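Local coordinates for hemerythrin HHE cation binding domain protein (Mycobacterium kansasii, PDB 6TYJ), which belongs to the hemerythrin-like HHE family and binds metal ions, iron(III) or, as here after soaking, zinc, at a two-metal site within a helical bundle, at the zinc ion site. Sequence-based numbering; all coordinates share one arbitrary frame.

The zinc ion site. Residues 16, 19-20, 54-55, 58, 63, 80, 114, 118-119. With ZN (zinc ion), chain B; ZN (zinc ion), chain C.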
ATOM      1  N   LEU A  16      -7.547   6.682  -3.342  1.00 24.22           N
ATOM      2  CA  LEU A  16      -6.429   5.806  -3.653  1.00 20.42           C
ATOM      3  C   LEU A  16      -5.280   6.588  -4.271  1.00 24.94           C
ATOM      4  O   LEU A  16      -4.122   6.334  -3.940  1.00 26.91           O
ATOM      5  CB  LEU A  16      -6.844   4.677  -4.587  1.00 24.77           C
ATOM      6  CG  LEU A  16      -7.794   3.671  -3.934  1.00 22.77           C
ATOM      7  CD1 LEU A  16      -8.214   2.701  -4.991  1.00 30.04           C
ATOM      8  CD2 LEU A  16      -7.067   2.965  -2.800  1.00 23.26           C
ATOM      9  N   HIS A  19      -3.498   8.460  -1.633  1.00 26.99           N
ATOM     10  CA  HIS A  19      -2.705   7.607  -0.755  1.00 23.71           C
ATOM     11  C   HIS A  19      -1.471   7.055  -1.464  1.00 26.05           C
ATOM     12  O   HIS A  19      -0.425   6.869  -0.820  1.00 22.45           O
ATOM     13  CB  HIS A  19      -3.567   6.476  -0.191  1.00 19.45           C
ATOM     14  CG  HIS A  19      -3.004   5.918   1.082  1.00 20.41           C
ATOM     15  ND1 HIS A  19      -2.980   4.569   1.369  1.00 22.63           N
ATOM     16  CD2 HIS A  19      -2.429   6.541   2.141  1.00 20.96           C
ATOM     17  CE1 HIS A  19      -2.422   4.384   2.550  1.00 20.71           C
ATOM     18  NE2 HIS A  19      -2.077   5.561   3.041  1.00 22.06           N
ATOM     19  N   HIS A  20      -1.554   6.822  -2.783  1.00 23.33           N
ATOM     20  CA  HIS A  20      -0.353   6.451  -3.540  1.00 22.48           C
ATOM     21  C   HIS A  20       0.708   7.545  -3.444  1.00 24.48           C
ATOM     22  O   HIS A  20       1.901   7.241  -3.337  1.00 24.58           O
ATOM     23  CB  HIS A  20      -0.675   6.183  -5.018  1.00 24.05           C
ATOM     24  CG  HIS A  20      -1.390   4.884  -5.280  1.00 22.60           C
ATOM     25  ND1 HIS A  20      -2.119   4.669  -6.433  1.00 25.28           N
ATOM     26  CD2 HIS A  20      -1.464   3.734  -4.567  1.00 22.18           C
ATOM     27  CE1 HIS A  20      -2.656   3.458  -6.395  1.00 23.87           C
ATOM     28  NE2 HIS A  20      -2.245   2.859  -5.292  1.00 23.14           N
ATOM     29  N   HIS A  54      -3.292   0.372   3.160  1.00 17.18           N
ATOM     30  CA  HIS A  54      -3.579   0.564   1.750  1.00 15.53           C
ATOM     31  C   HIS A  54      -4.060  -0.717   1.094  1.00 17.94           C
ATOM     32  O   HIS A  54      -5.104  -0.724   0.412  1.00 16.58           O
ATOM     33  CB  HIS A  54      -2.324   1.053   1.048  1.00 14.75           C
ATOM     34  CG  HIS A  54      -2.557   1.435  -0.369  1.00 16.19           C
ATOM     35  ND1 HIS A  54      -3.101   2.642  -0.727  1.00 20.58           N
ATOM     36  CD2 HIS A  54      -2.311   0.772  -1.523  1.00 20.47           C
ATOM     37  CE1 HIS A  54      -3.182   2.716  -2.045  1.00 20.04           C
ATOM     38  NE2 HIS A  54      -2.717   1.587  -2.547  1.00 22.13           N
ATOM     39  N   PHE A  55      -3.320  -1.817   1.296  1.00 19.69           N
ATOM     40  CA  PHE A  55      -3.737  -3.085   0.708  1.00 19.01           C
ATOM     41  C   PHE A  55      -5.063  -3.540   1.289  1.00 20.97           C
ATOM     42  O   PHE A  55      -5.862  -4.147   0.572  1.00 20.19           O
ATOM     43  CB  PHE A  55      -2.663  -4.160   0.889  1.00 19.87           C
ATOM     44  CG  PHE A  55      -1.520  -4.031  -0.081  1.00 24.73           C
ATOM     45  CD1 PHE A  55      -1.430  -2.933  -0.924  1.00 33.51           C
ATOM     46  CD2 PHE A  55      -0.562  -5.029  -0.168  1.00 24.59           C
ATOM     47  CE1 PHE A  55      -0.372  -2.805  -1.833  1.00 33.22           C
ATOM     48  CE2 PHE A  55       0.485  -4.912  -1.061  1.00 25.24           C
ATOM     49  CZ  PHE A  55       0.576  -3.799  -1.900  1.00 24.42           C
ATOM     50  N   GLU A  58      -7.901  -1.624  -0.337  1.00 18.60           N
ATOM     51  CA  GLU A  58      -8.061  -2.134  -1.695  1.00 19.40           C
ATOM     52  C   GLU A  58      -8.764  -3.494  -1.661  1.00 17.79           C
ATOM     53  O   GLU A  58      -9.768  -3.704  -2.367  1.00 19.79           O
ATOM     54  CB  GLU A  58      -6.685  -2.156  -2.412  1.00 16.32           C
ATOM     55  CG  GLU A  58      -6.263  -0.775  -2.874  1.00 18.92           C
ATOM     56  CD  GLU A  58      -4.911  -0.767  -3.498  1.00 26.56           C
ATOM     57  OE1 GLU A  58      -4.169  -1.725  -3.328  1.00 28.37           O
ATOM     58  OE2 GLU A  58      -4.618   0.247  -4.150  1.00 17.29           O
ATOM     59  N   TYR A  63     -11.482  -3.185  -4.488  1.00 19.57           N
ATOM     60  CA  TYR A  63     -11.513  -4.262  -5.463  1.00 18.58           C
ATOM     61  C   TYR A  63     -12.844  -5.028  -5.446  1.00 18.61           C
ATOM     62  O   TYR A  63     -13.286  -5.422  -6.538  1.00 20.59           O
ATOM     63  CB  TYR A  63     -10.309  -5.198  -5.244  1.00 19.69           C
ATOM     64  CG  TYR A  63      -8.969  -4.621  -5.620  1.00 21.73           C
ATOM     65  CD1 TYR A  63      -8.896  -3.574  -6.514  1.00 21.15           C
ATOM     66  CD2 TYR A  63      -7.785  -5.122  -5.076  1.00 26.30           C
ATOM     67  CE1 TYR A  63      -7.657  -3.027  -6.891  1.00 25.43           C
ATOM     68  CE2 TYR A  63      -6.554  -4.581  -5.449  1.00 25.91           C
ATOM     69  CZ  TYR A  63      -6.515  -3.526  -6.347  1.00 26.70           C
ATOM     70  OH  TYR A  63      -5.317  -2.948  -6.763  1.00 27.41           O
ATOM     71  N   HIS A  80      -0.413  -7.559  -5.381  1.00 20.10           N
ATOM     72  CA  HIS A  80      -0.201  -7.443  -3.942  1.00 17.57           C
ATOM     73  C   HIS A  80       0.777  -8.501  -3.458  1.00 20.65           C
ATOM     74  O   HIS A  80       1.674  -8.206  -2.659  1.00 21.41           O
ATOM     75  CB  HIS A  80      -1.513  -7.593  -3.197  1.00 17.36           C
ATOM     76  CG  HIS A  80      -2.357  -6.361  -3.193  1.00 20.11           C
ATOM     77  ND1 HIS A  80      -3.533  -6.293  -2.478  1.00 23.39           N
ATOM     78  CD2 HIS A  80      -2.232  -5.173  -3.827  1.00 23.23           C
ATOM     79  CE1 HIS A  80      -4.083  -5.105  -2.651  1.00 23.49           C
ATOM     80  NE2 HIS A  80      -3.319  -4.406  -3.466  1.00 23.14           N
ATOM     81  N   HIS A 114       3.262  -1.286  -8.364  1.00 32.74           N
ATOM     82  CA  HIS A 114       1.884  -1.515  -7.924  1.00 29.57           C
ATOM     83  C   HIS A 114       1.001  -0.357  -8.342  1.00 29.27           C
ATOM     84  O   HIS A 114      -0.037  -0.539  -9.009  1.00 31.16           O
ATOM     85  CB  HIS A 114       1.806  -1.675  -6.397  1.00 37.64           C
ATOM     86  CG  HIS A 114       0.454  -1.308  -5.819  1.00 33.67           C
ATOM     87  ND1 HIS A 114      -0.634  -2.150  -5.870  1.00 33.85           N
ATOM     88  CD2 HIS A 114       0.020  -0.174  -5.207  1.00 34.42           C
ATOM     89  CE1 HIS A 114      -1.678  -1.547  -5.328  1.00 57.12           C
ATOM     90  NE2 HIS A 114      -1.310  -0.357  -4.897  1.00 35.29           N
ATOM     91  N   GLU A 118      -1.876  -0.128 -11.211  1.00 33.12           N
ATOM     92  CA  GLU A 118      -3.243   0.131 -10.783  1.00 32.64           C
ATOM     93  C   GLU A 118      -3.801   1.390 -11.433  1.00 33.56           C
ATOM     94  O   GLU A 118      -4.959   1.415 -11.867  1.00 35.19           O
ATOM     95  CB  GLU A 118      -3.270   0.253  -9.262  1.00 31.06           C
ATOM     96  CG  GLU A 118      -4.677   0.274  -8.682  1.00 34.81           C
ATOM     97  CD  GLU A 118      -4.660   0.469  -7.189  1.00 38.41           C
ATOM     98  OE1 GLU A 118      -5.774   0.420  -6.594  1.00 37.19           O
ATOM     99  OE2 GLU A 118      -3.540   0.669  -6.645  1.00 38.07           O
ATOM    100  N   GLU A 119      -3.003   2.459 -11.498  1.00 32.99           N
ATOM    101  CA  GLU A 119      -3.520   3.685 -12.089  1.00 34.57           C
ATOM    102  C   GLU A 119      -3.647   3.600 -13.608  1.00 41.24           C
ATOM    103  O   GLU A 119      -4.355   4.422 -14.203  1.00 46.76           O
ATOM    104  CB  GLU A 119      -2.640   4.866 -11.658  1.00 34.10           C
ATOM    105  CG  GLU A 119      -2.793   5.153 -10.173  1.00 33.35           C
ATOM    106  CD  GLU A 119      -1.916   6.272  -9.672  1.00 40.21           C
ATOM    107  OE1 GLU A 119      -1.197   6.867 -10.507  1.00 41.06           O
ATOM    108  OE2 GLU A 119      -1.958   6.569  -8.458  1.00 32.10           O
TER
HETATM  109 ZN    ZN B 300      -2.891   1.002  -4.560  0.90 20.97          ZN
HETATM  110 ZN    ZN C 301      -2.933  -2.565  -4.665  0.47 62.57          ZN
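The residues that bind the two zincs have helical backbone torsions and sit on helices 12-32, 38-65, 70-91 and 100-121, whose side chains converge on a dinuclear centre of the hemerythrin type. The zinc was introduced by soaking, and the same residues also bind iron(III). Glu58 bridges the metals: its chain is extended beyond CG, and the carboxylate meets the chain B zinc through OE2 at 1.9 Å. Its other oxygen, OE1, binds the chain C zinc at 2.0 Å. The bridge is consistent with an intermetal separation of 3.6 Å from ZN to ZN. The chain B ion, partly occupied, is also bound by NE2 of His20, His54 and His114 and by Glu118 OE2, in a geometry intermediate between square pyramid and trigonal bipyramid. Glu118 reaches it with CG anti to the backbone N (chi1 -170°) and an extended chain, binding through OE2 while OE1 stays 3.6 Å from that ZN. Second-shell bonds fix two ring rotations: His54 ND1 donates to His19 ND1 at 2.9 Å, close to both ring planes, and His20 ND1 donates to Glu119 OE2, nearly in the imidazole plane but above the carboxylate plane, at 165° at H. The latter carboxylate may make His20 a stronger donor to zinc. Evidence for the chain C ion is weaker, since it is partly occupied and poorly ordered; His80 NE2 binds it at 2.2 Å. The His114 ND1 contact to this ZN, at 2.6 Å, belongs to a loosely modelled shell, and the still shorter approach of CE1 carries no chemical meaning. Phe55 lies face to face with the His80 imidazole, with His80 CD2 centred 3.5 Å above the phenyl plane.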